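Local coordinates for ABM domain-containing protein (Deinococcus radiodurans, PDB 3E8O) that probably acts as a monooxygenase of the antibiotic biosynthesis monooxygenase (ABM) family, with a ferredoxin-like fold, at the interface of chains A and B. Numbering follows the deposited sequence. Chains: chain A/B, uncharacterized protein with ferredoxin-like fold.

The interface of chains A and B. Residues chain A 19, 112-115; chain B 107-109.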
# COMPACT_ATOMS: atom_id res chain seq x y z
N MSE A 19 1.68 -10.85 13.43
CA MSE A 19 1.00 -10.33 12.23
C MSE A 19 1.98 -10.34 11.10
O MSE A 19 3.20 -10.20 11.29
CB MSE A 19 0.45 -8.92 12.41
CG MSE A 19 -0.52 -8.46 11.33
SE MSE A 19 -1.27 -6.66 11.58
CE MSE A 19 0.18 -5.68 10.84
N GLY A 112 6.45 -6.54 13.77
CA GLY A 112 6.50 -6.29 15.21
C GLY A 112 5.21 -5.61 15.64
O GLY A 112 4.30 -5.38 14.84
N GLU A 113 5.15 -5.21 16.91
CA GLU A 113 3.98 -4.52 17.42
C GLU A 113 3.79 -3.19 16.68
O GLU A 113 4.73 -2.52 16.27
CB GLU A 113 4.06 -4.22 18.91
N ALA A 114 2.55 -2.84 16.51
CA ALA A 114 2.18 -1.57 15.87
C ALA A 114 2.82 -0.44 16.62
O ALA A 114 2.75 -0.34 17.84
CB ALA A 114 0.66 -1.38 15.88
N ILE A 115 3.39 0.48 15.84
CA ILE A 115 3.91 1.75 16.34
C ILE A 115 2.95 2.84 15.81
O ILE A 115 2.91 3.12 14.62
CB ILE A 115 5.35 2.02 15.81
CG1 ILE A 115 6.30 0.85 16.13
CG2 ILE A 115 5.90 3.36 16.38
CD1 ILE A 115 7.58 0.81 15.30
N THR B 107 0.76 4.11 10.84
CA THR B 107 1.22 3.03 11.72
C THR B 107 2.46 2.42 11.11
O THR B 107 2.51 2.10 9.92
CB THR B 107 0.12 1.95 11.90
OG1 THR B 107 -1.12 2.59 12.19
CG2 THR B 107 0.45 1.00 13.02
N ALA B 108 3.48 2.23 11.94
CA ALA B 108 4.72 1.63 11.51
C ALA B 108 4.95 0.33 12.23
O ALA B 108 4.39 0.08 13.30
CB ALA B 108 5.95 2.59 11.70
N TYR B 109 5.74 -0.50 11.58
CA TYR B 109 6.06 -1.84 12.09
C TYR B 109 7.48 -2.21 11.73
O TYR B 109 7.91 -2.02 10.58
CB TYR B 109 5.16 -2.90 11.42
CG TYR B 109 3.68 -2.61 11.43
CD1 TYR B 109 3.09 -1.84 10.43
CD2 TYR B 109 2.88 -3.10 12.42
CE1 TYR B 109 1.76 -1.59 10.44
CE2 TYR B 109 1.54 -2.88 12.39
CZ TYR B 109 0.99 -2.08 11.44
OH TYR B 109 -0.39 -1.86 11.46
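The start of the C-terminal strand of chain A (115-118), with the loop before it, meets strand 105-110 of chain B, while A:Met19, just ahead of strand 20-27, packs against the B:Tyr109 side chain of that strand. A:Ile115 and B:Ala108 form an antiparallel beta bridge, which aligns the terminal strand of one subunit with a strand of the other. The evidence is a reciprocal pair of main-chain hydrogen bonds. A:Ile115 N donates to B:Ala108 O over 2.8 Å, and B:Ala108 N returns a nearly straight bond to A:Ile115 O over 2.9 Å (170° at H). Both donors lie in the planes of the carbonyls they approach. This pairing fixes strand register through backbone atoms, whereas the flanking side chains add apolar packing.

B:Tyr109 fits between two parts of chain A. Its ring stands roughly perpendicular to the CA-CB-CG plane (chi2 86°), and its side chain crosses that of A:Met19, a selenomethionine, at about a right angle. The side chain of A:Met19 is extended through its first two torsions and then turns about the CG-SE bond (chi3 83°). Its methyl lies to one side of the ring plane, above the CE2-CZ rim rather than the ring centre, with CE 3.5 Å from B:Tyr109 CE2. A:Ala114 lies on the other side of the ring plane, beyond the CD2-CE2 edge, its CA 3.8 Å from B:Tyr109 CE2. In the plane of the ring, A:Gly112 O faces the same edge, 3.6 Å from B:Tyr109 CD2. Contacts from opposite sides of the plane should limit tilting of the ring.

The interface is two-fold symmetric, and the exchanged pairing recurs with the chains swapped. Such reciprocal strand exchange suits the dimers common in this family, though the structure alone does not prove the oligomeric state in solution. On the B:Thr107 side, the methyl branch rather than the hydroxyl meets chain A: B:Thr107 CG2 packs 3.7 Å from A:Ala114 CB.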